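Local coordinates for cell division protein FtsI/penicillin binding protein 2 (Legionella pneumophila subsp. pneumophila ATCC 43290, PDB 4ZTK), which probably cross-links peptidoglycan as a D,D-transpeptidase during cell division, through a penicillin-binding transpeptidase domain of the beta-lactamase superfamily, at residues Q38-G44 and V279-F285; I82-I86 and A179-I185; N223-E227 and Y266-D270; R23-V28 and V306-S312. All blocks are in the same frame, centred on the assembly; numbering follows the deposited sequence.

Contact 1 of 4, residues Q38-G44 and V279-F285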
loop_
_atom_site.group_PDB
_atom_site.type_symbol
_atom_site.label_atom_id
_atom_site.label_comp_id
_atom_site.label_asym_id
_atom_site.label_seq_id
_atom_site.Cartn_x
_atom_site.Cartn_y
_atom_site.Cartn_z
ATOM N N GLN A 38 -21.449 -1.314 -1.250
ATOM C CA GLN A 38 -21.682 -0.239 -0.291
ATOM C C GLN A 38 -21.126 1.099 -0.781
ATOM O O GLN A 38 -21.691 2.156 -0.506
ATOM C CB GLN A 38 -21.068 -0.599 1.062
ATOM C CG GLN A 38 -21.205 0.478 2.126
ATOM C CD GLN A 38 -20.909 -0.047 3.519
ATOM O OE1 GLN A 38 -20.830 -1.259 3.731
ATOM N NE2 GLN A 38 -20.749 0.862 4.479
ATOM N N TYR A 39 -20.025 1.040 -1.522
ATOM C CA TYR A 39 -19.343 2.240 -1.990
ATOM C C TYR A 39 -19.772 2.626 -3.400
ATOM O O TYR A 39 -19.229 3.575 -3.973
ATOM C CB TYR A 39 -17.828 2.022 -1.986
ATOM C CG TYR A 39 -17.198 1.886 -0.618
ATOM C CD1 TYR A 39 -17.779 2.466 0.504
ATOM C CD2 TYR A 39 -16.006 1.189 -0.451
ATOM C CE1 TYR A 39 -17.189 2.350 1.758
ATOM C CE2 TYR A 39 -15.412 1.064 0.793
ATOM C CZ TYR A 39 -16.008 1.646 1.894
ATOM O OH TYR A 39 -15.417 1.523 3.129
ATOM N N HIS A 40 -20.735 1.889 -3.954
ATOM C CA HIS A 40 -21.139 2.061 -5.348
ATOM C C HIS A 40 -19.919 2.097 -6.262
ATOM O O HIS A 40 -19.876 2.863 -7.219
ATOM C CB HIS A 40 -21.948 3.347 -5.532
ATOM C CG HIS A 40 -23.162 3.429 -4.662
ATOM N ND1 HIS A 40 -23.221 4.219 -3.534
ATOM C CD2 HIS A 40 -24.367 2.815 -4.752
ATOM C CE1 HIS A 40 -24.408 4.093 -2.970
ATOM N NE2 HIS A 40 -25.122 3.244 -3.688
ATOM N N ALA A 41 -18.921 1.282 -5.946
ATOM C CA ALA A 41 -17.648 1.331 -6.650
ATOM C C ALA A 41 -17.721 0.653 -8.011
ATOM O O ALA A 41 -18.532 -0.247 -8.231
ATOM C CB ALA A 41 -16.563 0.693 -5.807
ATOM N N LYS A 42 -16.861 1.088 -8.924
ATOM C CA LYS A 42 -16.741 0.429 -10.215
ATOM C C LYS A 42 -16.160 -0.967 -10.020
ATOM O O LYS A 42 -16.634 -1.937 -10.610
ATOM C CB LYS A 42 -15.864 1.249 -11.160
ATOM C CG LYS A 42 -15.728 0.646 -12.552
ATOM C CD LYS A 42 -14.883 1.530 -13.455
ATOM C CE LYS A 42 -14.749 0.922 -14.841
ATOM N NZ LYS A 42 -13.761 1.664 -15.674
ATOM N N SER A 43 -15.129 -1.059 -9.184
ATOM C CA SER A 43 -14.552 -2.347 -8.815
ATOM C C SER A 43 -13.793 -2.250 -7.497
ATOM O O SER A 43 -13.639 -1.171 -6.926
ATOM C CB SER A 43 -13.610 -2.861 -9.905
ATOM O OG SER A 43 -12.389 -2.139 -9.896
ATOM N N GLY A 44 -13.306 -3.387 -7.024
ATOM C CA GLY A 44 -12.505 -3.406 -5.820
ATOM C C GLY A 44 -11.778 -4.722 -5.698
ATOM O O GLY A 44 -12.206 -5.725 -6.262
ATOM N N VAL A 279 -7.872 -2.117 -2.481
ATOM C CA VAL A 279 -8.029 -1.066 -3.477
ATOM C C VAL A 279 -9.475 -0.997 -3.937
ATOM O O VAL A 279 -10.057 -2.004 -4.339
ATOM C CB VAL A 279 -7.102 -1.277 -4.701
ATOM C CG1 VAL A 279 -7.393 -0.237 -5.780
ATOM C CG2 VAL A 279 -5.649 -1.205 -4.278
ATOM N N ILE A 280 -10.053 0.195 -3.855
ATOM C CA ILE A 280 -11.421 0.431 -4.292
ATOM C C ILE A 280 -11.353 1.373 -5.480
ATOM O O ILE A 280 -10.607 2.352 -5.444
ATOM C CB ILE A 280 -12.259 1.119 -3.190
ATOM C CG1 ILE A 280 -12.150 0.367 -1.859
ATOM C CG2 ILE A 280 -13.709 1.283 -3.635
ATOM C CD1 ILE A 280 -12.651 -1.066 -1.903
ATOM N N GLU A 281 -12.123 1.095 -6.526
ATOM C CA GLU A 281 -12.094 1.940 -7.719
ATOM C C GLU A 281 -13.392 2.714 -7.924
ATOM O O GLU A 281 -14.457 2.122 -8.074
ATOM C CB GLU A 281 -11.784 1.107 -8.963
ATOM C CG GLU A 281 -11.745 1.915 -10.244
ATOM C CD GLU A 281 -11.571 1.042 -11.474
ATOM O OE1 GLU A 281 -11.137 1.575 -12.517
ATOM O OE2 GLU A 281 -11.871 -0.173 -11.401
ATOM N N GLU A 282 -13.284 4.040 -7.936
ATOM C CA GLU A 282 -14.430 4.925 -8.115
ATOM C C GLU A 282 -15.505 4.693 -7.067
ATOM O O GLU A 282 -16.694 4.728 -7.369
ATOM C CB GLU A 282 -15.025 4.786 -9.517
ATOM C CG GLU A 282 -14.104 5.259 -10.625
ATOM C CD GLU A 282 -14.727 5.100 -11.997
ATOM O OE1 GLU A 282 -15.944 5.352 -12.130
ATOM O OE2 GLU A 282 -14.000 4.714 -12.938
ATOM N N GLY A 283 -15.083 4.447 -5.833
ATOM C CA GLY A 283 -16.024 4.307 -4.737
ATOM C C GLY A 283 -16.281 5.645 -4.070
ATOM O O GLY A 283 -15.505 6.593 -4.234
ATOM N N TYR A 284 -17.382 5.726 -3.331
ATOM C CA TYR A 284 -17.679 6.898 -2.519
ATOM C C TYR A 284 -18.686 6.533 -1.444
ATOM O O TYR A 284 -19.454 5.585 -1.595
ATOM C CB TYR A 284 -18.234 8.042 -3.372
ATOM C CG TYR A 284 -19.632 7.798 -3.892
ATOM C CD1 TYR A 284 -19.843 7.047 -5.041
ATOM C CD2 TYR A 284 -20.741 8.322 -3.239
ATOM C CE1 TYR A 284 -21.120 6.823 -5.523
ATOM C CE2 TYR A 284 -22.020 8.101 -3.713
ATOM C CZ TYR A 284 -22.203 7.352 -4.856
ATOM O OH TYR A 284 -23.478 7.130 -5.332
ATOM N N PHE A 285 -18.686 7.302 -0.362
ATOM C CA PHE A 285 -19.636 7.098 0.720
ATOM C C PHE A 285 -20.056 8.454 1.271
ATOM O O PHE A 285 -19.224 9.340 1.461
ATOM C CB PHE A 285 -19.016 6.236 1.821
ATOM C CG PHE A 285 -20.011 5.722 2.821
ATOM C CD1 PHE A 285 -20.806 4.628 2.526
ATOM C CD2 PHE A 285 -20.146 6.326 4.061
ATOM C CE1 PHE A 285 -21.726 4.148 3.446
ATOM C CE2 PHE A 285 -21.063 5.852 4.986
ATOM C CZ PHE A 285 -21.854 4.763 4.678
#
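A classic beta bulge opens this antiparallel pairing: Lys42 and Ser43 both face Glu281. Lys42 N donates to Glu281 O at 2.8 Å, while Ser43 N reaches the same Glu281 O only weakly, at 3.4 Å. Glu281 N returns a bond to Ser43 O at 2.8 Å, and beyond the bulge Gly44 faces Ile280 as a non-hydrogen-bonded pair. On one face Ser43 OG gives a very short hydrogen bond to Glu281 OE2, 2.5 Å; the other oxygen, OE1, is salt-bridged to Arg74. On the other side Ala41 CB packs against Ile280 CG2 at 3.6 Å, and Tyr39 CD2 lies 3.9 Å from that same methyl. Before the bulge, helix 22-38 ends in a Schellman motif with His40 at positive phi. Next to this turn Tyr39 O accepts from Tyr284 N at 2.9 Å; a side chain on Gly283 would crowd Tyr39 CB and clash with Ile280 CG2. The contact thus joins the exit of helix 22-38 to the neighbouring antiparallel strands 43-49 and 274-281, while Tyr39 reaches helix 295-310, packing on Pro301 and Val302 and hydrogen-bonding through OH to Leu298 O.

Contact 2 of 4, residues I82-I86 and A179-I185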
loop_
_atom_site.group_PDB
_atom_site.type_symbol
_atom_site.label_atom_id
_atom_site.label_comp_id
_atom_site.label_asym_id
_atom_site.label_seq_id
_atom_site.Cartn_x
_atom_site.Cartn_y
_atom_site.Cartn_z
ATOM N N ILE A 82 3.647 4.526 -1.754
ATOM C CA ILE A 82 5.094 4.481 -2.001
ATOM C C ILE A 82 5.880 5.181 -0.890
ATOM O O ILE A 82 7.049 4.881 -0.670
ATOM C CB ILE A 82 5.480 5.135 -3.353
ATOM C CG1 ILE A 82 6.896 4.735 -3.772
ATOM C CG2 ILE A 82 5.416 6.664 -3.275
ATOM C CD1 ILE A 82 7.076 3.282 -3.967
ATOM N N LYS A 83 5.231 6.118 -0.200
ATOM C CA LYS A 83 5.912 7.001 0.752
ATOM C C LYS A 83 6.767 6.306 1.824
ATOM O O LYS A 83 7.874 6.764 2.104
ATOM C CB LYS A 83 4.925 7.995 1.391
ATOM C CG LYS A 83 4.509 9.144 0.463
ATOM C CD LYS A 83 3.465 10.047 1.119
ATOM C CE LYS A 83 3.321 11.380 0.378
ATOM N NZ LYS A 83 2.885 11.214 -1.038
ATOM N N PRO A 84 6.261 5.210 2.434
ATOM C CA PRO A 84 7.099 4.501 3.413
ATOM C C PRO A 84 8.439 4.033 2.850
ATOM O O PRO A 84 9.429 4.016 3.584
ATOM C CB PRO A 84 6.247 3.282 3.783
ATOM C CG PRO A 84 4.848 3.748 3.607
ATOM C CD PRO A 84 4.889 4.663 2.403
ATOM N N PHE A 85 8.468 3.667 1.572
ATOM C CA PHE A 85 9.697 3.179 0.946
ATOM C C PHE A 85 10.661 4.319 0.612
ATOM O O PHE A 85 11.882 4.158 0.711
ATOM C CB PHE A 85 9.370 2.340 -0.291
ATOM C CG PHE A 85 8.453 1.181 0.004
ATOM C CD1 PHE A 85 8.965 -0.026 0.456
ATOM C CD2 PHE A 85 7.080 1.306 -0.149
ATOM C CE1 PHE A 85 8.122 -1.096 0.739
ATOM C CE2 PHE A 85 6.229 0.242 0.133
ATOM C CZ PHE A 85 6.758 -0.965 0.578
ATOM N N ILE A 86 10.110 5.465 0.218
ATOM C CA ILE A 86 10.910 6.672 0.033
ATOM C C ILE A 86 11.593 7.021 1.349
ATOM O O ILE A 86 12.793 7.273 1.389
ATOM C CB ILE A 86 10.045 7.870 -0.408
ATOM C CG1 ILE A 86 9.468 7.644 -1.805
ATOM C CG2 ILE A 86 10.851 9.162 -0.375
ATOM C CD1 ILE A 86 10.510 7.603 -2.901
ATOM N N ALA A 179 8.350 10.227 -8.148
ATOM C CA ALA A 179 8.579 9.008 -7.379
ATOM C C ALA A 179 7.941 9.100 -5.999
ATOM O O ALA A 179 7.286 8.165 -5.547
ATOM C CB ALA A 179 10.068 8.739 -7.248
ATOM N N ALA A 180 8.134 10.235 -5.334
ATOM C CA ALA A 180 7.616 10.424 -3.981
ATOM C C ALA A 180 6.093 10.431 -3.971
ATOM O O ALA A 180 5.468 10.088 -2.966
ATOM C CB ALA A 180 8.160 11.709 -3.373
ATOM N N LEU A 181 5.500 10.820 -5.094
ATOM C CA LEU A 181 4.050 10.815 -5.227
ATOM C C LEU A 181 3.537 9.475 -5.745
ATOM O O LEU A 181 2.334 9.246 -5.801
ATOM C CB LEU A 181 3.605 11.940 -6.155
ATOM C CG LEU A 181 3.956 13.320 -5.606
ATOM C CD1 LEU A 181 3.469 14.385 -6.542
ATOM C CD2 LEU A 181 3.345 13.496 -4.231
ATOM N N GLY A 182 4.457 8.591 -6.119
ATOM C CA GLY A 182 4.084 7.302 -6.667
ATOM C C GLY A 182 3.402 7.479 -8.005
ATOM O O GLY A 182 2.540 6.693 -8.379
ATOM N N GLU A 183 3.802 8.524 -8.722
ATOM C CA GLU A 183 3.200 8.891 -9.998
ATOM C C GLU A 183 3.811 8.138 -11.191
ATOM O O GLU A 183 3.088 7.660 -12.068
ATOM C CB GLU A 183 3.333 10.406 -10.199
ATOM C CG GLU A 183 2.604 10.963 -11.405
ATOM C CD GLU A 183 2.634 12.484 -11.446
ATOM O OE1 GLU A 183 3.337 13.048 -12.313
ATOM O OE2 GLU A 183 1.955 13.115 -10.609
ATOM N N ASN A 184 5.137 8.028 -11.224
ATOM C CA ASN A 184 5.807 7.375 -12.353
ATOM C C ASN A 184 6.249 5.938 -12.059
ATOM O O ASN A 184 7.328 5.509 -12.476
ATOM C CB ASN A 184 6.991 8.215 -12.860
ATOM C CG ASN A 184 8.120 8.329 -11.841
ATOM O OD1 ASN A 184 7.882 8.466 -10.640
ATOM N ND2 ASN A 184 9.362 8.267 -12.324
ATOM N N ILE A 185 5.411 5.194 -11.345
ATOM C CA ILE A 185 5.770 3.839 -10.943
ATOM C C ILE A 185 4.618 2.865 -11.183
ATOM O O ILE A 185 3.596 2.936 -10.510
ATOM C CB ILE A 185 6.188 3.791 -9.458
ATOM C CG1 ILE A 185 7.284 4.825 -9.170
ATOM C CG2 ILE A 185 6.662 2.398 -9.080
ATOM C CD1 ILE A 185 7.667 4.937 -7.707
#
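Ile82 makes the most intimate contact, its CA-to-CB bond directed at the C-terminal end of helix 172-181. Its CG2 sits 3.3 Å from Ala179 O, 3.4 Å from Ala180 O and 3.6 Å from Gly182 N, so one methyl covers the last turn. Gly182 has positive phi and closes a Schellman motif, with Gly182 N bonded to Ala179 O at 2.9 Å; a CB here would point at Ile82 CG2 and come tight against it. The CG1 of Ile82 also meets Ile185 CD1 at 4.0 Å, where the chain folds back after the turn. Lys83 follows with a side chain whose NZ gives a weak hydrogen bond to Ala180 O at 3.4 Å; NZ bonds more strongly to Asn136 OD1 and also bonds Ser80 OG. Ser80 and Lys83 fit the SxxK motif of penicillin-binding proteins, in which the serine is acylated and the lysine is thought to assist its deprotonation; the two probably act likewise here. Pro84 and Phe85 turn to the other side of the helix, where the Phe85 ring makes edge-to-face contacts with Phe158, Phe160 and Tyr196. One turn after Ile82, Ile86 comes back to the interface, its CG1 4.0 Å from Ala180 CA and its CD1 4.2 Å from Ala179 O, while the same side chain also packs on Ile151 and Leu155 of helix 148-157.

Contact 3 of 4, residues N223-E227 and Y266-D270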
loop_
_atom_site.group_PDB
_atom_site.type_symbol
_atom_site.label_atom_id
_atom_site.label_comp_id
_atom_site.label_asym_id
_atom_site.label_seq_id
_atom_site.Cartn_x
_atom_site.Cartn_y
_atom_site.Cartn_z
ATOM N N ASN A 223 8.394 0.939 10.809
ATOM C CA ASN A 223 7.255 0.298 11.447
ATOM C C ASN A 223 6.567 1.240 12.438
ATOM O O ASN A 223 5.338 1.319 12.482
ATOM C CB ASN A 223 7.678 -1.000 12.136
ATOM C CG ASN A 223 6.515 -1.711 12.797
ATOM O OD1 ASN A 223 5.653 -2.275 12.122
ATOM N ND2 ASN A 223 6.485 -1.687 14.125
ATOM N N HIS A 224 7.364 1.963 13.219
ATOM C CA HIS A 224 6.822 2.947 14.154
ATOM C C HIS A 224 6.036 4.026 13.406
ATOM O O HIS A 224 4.957 4.438 13.834
ATOM C CB HIS A 224 7.947 3.584 14.970
ATOM C CG HIS A 224 7.476 4.600 15.964
ATOM N ND1 HIS A 224 6.847 4.255 17.140
ATOM C CD2 HIS A 224 7.549 5.953 15.957
ATOM C CE1 HIS A 224 6.553 5.351 17.817
ATOM N NE2 HIS A 224 6.967 6.394 17.121
HETATM N N MSE A 225 6.580 4.470 12.280
HETATM C CA MSE A 225 5.922 5.481 11.460
HETATM C C MSE A 225 4.611 4.976 10.876
HETATM O O MSE A 225 3.635 5.722 10.790
HETATM C CB MSE A 225 6.848 5.951 10.335
HETATM C CG MSE A 225 8.007 6.817 10.812
HETATM SE SE MSE A 225 9.055 7.548 9.332
HETATM C CE MSE A 225 10.322 8.612 10.369
ATOM N N LEU A 226 4.589 3.710 10.473
ATOM C CA LEU A 226 3.372 3.118 9.927
ATOM C C LEU A 226 2.300 2.867 10.994
ATOM O O LEU A 226 1.109 2.956 10.708
ATOM C CB LEU A 226 3.695 1.828 9.187
ATOM C CG LEU A 226 4.355 2.040 7.830
ATOM C CD1 LEU A 226 4.718 0.703 7.203
ATOM C CD2 LEU A 226 3.424 2.829 6.924
ATOM N N GLU A 227 2.721 2.539 12.213
ATOM C CA GLU A 227 1.785 2.407 13.331
ATOM C C GLU A 227 1.197 3.766 13.683
ATOM O O GLU A 227 0.003 3.892 13.965
ATOM C CB GLU A 227 2.484 1.842 14.569
ATOM C CG GLU A 227 2.745 0.359 14.530
ATOM C CD GLU A 227 3.207 -0.181 15.875
ATOM O OE1 GLU A 227 4.273 -0.832 15.922
ATOM O OE2 GLU A 227 2.503 0.044 16.884
ATOM N N TYR A 266 -0.046 -4.211 7.477
ATOM C CA TYR A 266 0.199 -5.530 8.032
ATOM C C TYR A 266 -0.130 -5.554 9.521
ATOM O O TYR A 266 -0.146 -4.512 10.177
ATOM C CB TYR A 266 1.639 -5.978 7.759
ATOM C CG TYR A 266 2.696 -4.999 8.226
ATOM C CD1 TYR A 266 3.136 -5.002 9.542
ATOM C CD2 TYR A 266 3.261 -4.083 7.350
ATOM C CE1 TYR A 266 4.105 -4.118 9.978
ATOM C CE2 TYR A 266 4.239 -3.195 7.773
ATOM C CZ TYR A 266 4.653 -3.217 9.091
ATOM O OH TYR A 266 5.616 -2.336 9.530
ATOM N N VAL A 267 -0.395 -6.748 10.046
ATOM C CA VAL A 267 -0.967 -6.883 11.381
ATOM C C VAL A 267 -0.673 -8.272 11.952
ATOM O O VAL A 267 -0.662 -9.252 11.206
ATOM C CB VAL A 267 -2.505 -6.632 11.334
ATOM C CG1 VAL A 267 -3.210 -7.706 10.517
ATOM C CG2 VAL A 267 -3.100 -6.558 12.724
ATOM N N PRO A 268 -0.369 -8.362 13.264
ATOM C CA PRO A 268 -0.075 -7.269 14.201
ATOM C C PRO A 268 1.256 -6.626 13.834
ATOM O O PRO A 268 2.125 -7.323 13.328
ATOM C CB PRO A 268 0.046 -7.983 15.556
ATOM C CG PRO A 268 -0.659 -9.298 15.375
ATOM C CD PRO A 268 -0.389 -9.671 13.942
ATOM N N ALA A 269 1.414 -5.329 14.074
ATOM C CA ALA A 269 2.622 -4.630 13.638
ATOM C C ALA A 269 3.889 -5.187 14.284
ATOM O O ALA A 269 4.927 -5.297 13.631
ATOM C CB ALA A 269 2.500 -3.142 13.903
ATOM N N ASP A 270 3.789 -5.550 15.560
ATOM C CA ASP A 270 4.940 -6.001 16.342
ATOM C C ASP A 270 5.448 -7.380 15.929
ATOM O O ASP A 270 6.616 -7.708 16.144
ATOM C CB ASP A 270 4.611 -5.983 17.837
ATOM C CG ASP A 270 3.320 -6.718 18.162
ATOM O OD1 ASP A 270 3.282 -7.432 19.186
ATOM O OD2 ASP A 270 2.344 -6.575 17.396
#
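The Tyr266 side chain leaves the strand with chi1 in the p well, 54°, which carries the ring across to helix 216-231. There its OH donates to Asn223 OD1 at 2.6 Å, and the acceptor lies at the ring's edge, close to its plane. Asn223 meets it with a t rotamer, its CA-to-CB bond aimed at the opposing segment, and the same OD1 is 3.7 Å from Ala269 CB. This is where the helix is laid against the end of strand 259-267 in the transpeptidase fold, with Ala246 of the edge strand 246-253 touching Asn223, Leu226, Tyr266 and Ala269. One helical turn on from Asn223, Glu227 takes chi1 m and chi2 t, which sets OE1 3.5 Å from Ala269 CB. Leu226, also m then t, puts CD1 4.0 Å from Tyr266 CE2, and both side chains reach Leu199 of helix 189-200. A cis peptide before Pro268 follows the strand, and Ala269 CB points back at the helix.

Contact 4 of 4, residues R23-V28 and V306-S312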
loop_
_atom_site.group_PDB
_atom_site.type_symbol
_atom_site.label_atom_id
_atom_site.label_comp_id
_atom_site.label_asym_id
_atom_site.label_seq_id
_atom_site.Cartn_x
_atom_site.Cartn_y
_atom_site.Cartn_z
ATOM N N ARG A 23 -9.854 -20.365 4.166
ATOM C CA ARG A 23 -10.441 -19.554 5.231
ATOM C C ARG A 23 -10.243 -18.059 4.960
ATOM O O ARG A 23 -11.169 -17.256 5.118
ATOM C CB ARG A 23 -9.835 -19.920 6.586
ATOM C CG ARG A 23 -10.434 -19.155 7.756
ATOM C CD ARG A 23 -9.409 -18.925 8.860
ATOM N NE ARG A 23 -9.974 -18.188 9.989
ATOM C CZ ARG A 23 -9.249 -17.586 10.927
ATOM N NH1 ARG A 23 -7.923 -17.625 10.871
ATOM N NH2 ARG A 23 -9.849 -16.939 11.918
HETATM N N MSE A 24 -9.034 -17.686 4.553
HETATM C CA MSE A 24 -8.743 -16.289 4.241
HETATM C C MSE A 24 -9.505 -15.850 3.000
HETATM O O MSE A 24 -10.022 -14.734 2.940
HETATM C CB MSE A 24 -7.245 -16.069 4.029
HETATM C CG MSE A 24 -6.392 -16.181 5.282
HETATM SE SE MSE A 24 -6.909 -14.965 6.724
HETATM C CE MSE A 24 -7.308 -13.353 5.697
ATOM N N GLN A 25 -9.571 -16.741 2.014
ATOM C CA GLN A 25 -10.236 -16.450 0.752
ATOM C C GLN A 25 -11.704 -16.101 0.950
ATOM O O GLN A 25 -12.210 -15.145 0.368
ATOM C CB GLN A 25 -10.118 -17.639 -0.201
ATOM C CG GLN A 25 -10.695 -17.371 -1.570
ATOM C CD GLN A 25 -9.992 -16.226 -2.274
ATOM O OE1 GLN A 25 -8.835 -15.927 -1.993
ATOM N NE2 GLN A 25 -10.693 -15.579 -3.195
ATOM N N GLN A 26 -12.383 -16.882 1.779
ATOM C CA GLN A 26 -13.797 -16.663 2.041
ATOM C C GLN A 26 -14.032 -15.334 2.759
ATOM O O GLN A 26 -14.994 -14.626 2.469
ATOM C CB GLN A 26 -14.362 -17.830 2.847
ATOM C CG GLN A 26 -15.851 -17.767 3.049
ATOM C CD GLN A 26 -16.462 -19.133 3.282
ATOM O OE1 GLN A 26 -16.325 -20.041 2.457
ATOM N NE2 GLN A 26 -17.137 -19.289 4.412
ATOM N N ILE A 27 -13.143 -14.998 3.686
ATOM C CA ILE A 27 -13.191 -13.705 4.364
ATOM C C ILE A 27 -13.117 -12.532 3.383
ATOM O O ILE A 27 -13.968 -11.643 3.404
ATOM C CB ILE A 27 -12.057 -13.567 5.396
ATOM C CG1 ILE A 27 -12.296 -14.520 6.570
ATOM C CG2 ILE A 27 -11.941 -12.118 5.881
ATOM C CD1 ILE A 27 -11.168 -14.538 7.589
ATOM N N VAL A 28 -12.114 -12.530 2.513
ATOM C CA VAL A 28 -11.938 -11.390 1.616
ATOM C C VAL A 28 -13.041 -11.345 0.560
ATOM O O VAL A 28 -13.432 -10.273 0.099
ATOM C CB VAL A 28 -10.533 -11.362 0.972
ATOM C CG1 VAL A 28 -9.476 -11.187 2.046
ATOM C CG2 VAL A 28 -10.270 -12.631 0.156
ATOM N N VAL A 306 -11.406 -6.995 7.532
ATOM C CA VAL A 306 -10.728 -8.227 7.145
ATOM C C VAL A 306 -9.752 -8.651 8.239
ATOM O O VAL A 306 -9.708 -9.818 8.629
ATOM C CB VAL A 306 -9.977 -8.069 5.810
ATOM C CG1 VAL A 306 -9.109 -9.287 5.537
ATOM C CG2 VAL A 306 -10.966 -7.849 4.677
ATOM N N ALA A 307 -8.986 -7.686 8.737
ATOM C CA ALA A 307 -8.019 -7.921 9.804
ATOM C C ALA A 307 -8.666 -8.495 11.058
ATOM O O ALA A 307 -8.135 -9.417 11.668
ATOM C CB ALA A 307 -7.271 -6.637 10.134
HETATM N N MSE A 308 -9.812 -7.950 11.447
HETATM C CA MSE A 308 -10.504 -8.464 12.624
HETATM C C MSE A 308 -11.022 -9.880 12.401
HETATM O O MSE A 308 -10.968 -10.712 13.303
HETATM C CB MSE A 308 -11.623 -7.521 13.065
HETATM C CG MSE A 308 -11.096 -6.301 13.806
HETATM SE SE MSE A 308 -12.449 -4.976 14.214
HETATM C CE MSE A 308 -13.604 -6.064 15.357
ATOM N N ASP A 309 -11.500 -10.155 11.191
ATOM C CA ASP A 309 -11.929 -11.503 10.821
ATOM C C ASP A 309 -10.762 -12.485 10.841
ATOM O O ASP A 309 -10.886 -13.597 11.348
ATOM C CB ASP A 309 -12.558 -11.505 9.425
ATOM C CG ASP A 309 -14.011 -11.082 9.435
ATOM O OD1 ASP A 309 -14.457 -10.503 10.447
ATOM O OD2 ASP A 309 -14.705 -11.324 8.422
ATOM N N ALA A 310 -9.633 -12.068 10.278
ATOM C CA ALA A 310 -8.465 -12.939 10.153
ATOM C C ALA A 310 -7.900 -13.301 11.517
ATOM O O ALA A 310 -7.514 -14.445 11.757
ATOM C CB ALA A 310 -7.398 -12.286 9.292
ATOM N N LEU A 311 -7.866 -12.323 12.415
ATOM C CA LEU A 311 -7.399 -12.554 13.776
ATOM C C LEU A 311 -8.504 -13.198 14.621
ATOM O O LEU A 311 -8.420 -13.221 15.848
ATOM C CB LEU A 311 -6.929 -11.235 14.403
ATOM C CG LEU A 311 -5.868 -10.444 13.626
ATOM C CD1 LEU A 311 -5.626 -9.084 14.254
ATOM C CD2 LEU A 311 -4.565 -11.218 13.527
ATOM N N SER A 312 -9.527 -13.721 13.942
ATOM C CA SER A 312 -10.709 -14.329 14.562
ATOM C C SER A 312 -11.512 -13.354 15.421
ATOM O O SER A 312 -11.050 -12.900 16.467
ATOM C CB SER A 312 -10.346 -15.590 15.354
ATOM O OG SER A 312 -9.961 -16.643 14.486
#
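Ile27 and Val306 form the apolar centre, with Ile27 CG2 4.0 Å from Val306 CG1. The same Val306 methyl receives Val28 CG1 at 4.0 Å and, more loosely, Met24 CE at 4.4 Å, so three side chains of helix 22-38 converge on one valine. Further along, selenomethionine Met24 places SE 3.7 Å from Ala310 CB; the small alanine leaves room for the bulky side chain. Ile27 CG2 also lies against Asp309 CB at 3.6 Å, marking the change to polar surroundings: the carboxylate of Asp309 has a weak hydrogen bond to Gln31. At the solvent-facing edge the long Arg23 side chain reaches past the end of helix 295-310, where NH2 gives a weak hydrogen bond to Ser312 OG at 2.6 Å and lies 3.5 Å from Asp309 O. The segment axes approach to 10.0 Å, with N-to-C directions 148° apart, so the helices run roughly antiparallel. Met24, Val28 and Val306 also touch Ile48 of strand 43-49. Such a pair of terminal helices laid over one face of the central antiparallel sheet is characteristic of the alpha/beta part of the penicillin-binding transpeptidase and beta-lactamase fold.

In the fold
From the N terminus, helix 22-38 opens contact 4, which closes only at the last modelled residues, so the other three contacts all nest inside its loop. Contact 1 starts at the end of that helix and closes at the end of strand 274-281, enclosing contacts 2 and 3. Those two lie in series: contact 2 closes within the helical part before contact 3 joins helix 216-231 to strand 259-267. None cross. Contacts 2 and 3 touch where Pro84 meets Leu226, and contacts 3 and 4 where Val267 meets Leu311 and Ala307. Helical region, sheet and terminal helices are thus linked in turn, with contacts 2 and 4 on opposite sides of the chain's centre.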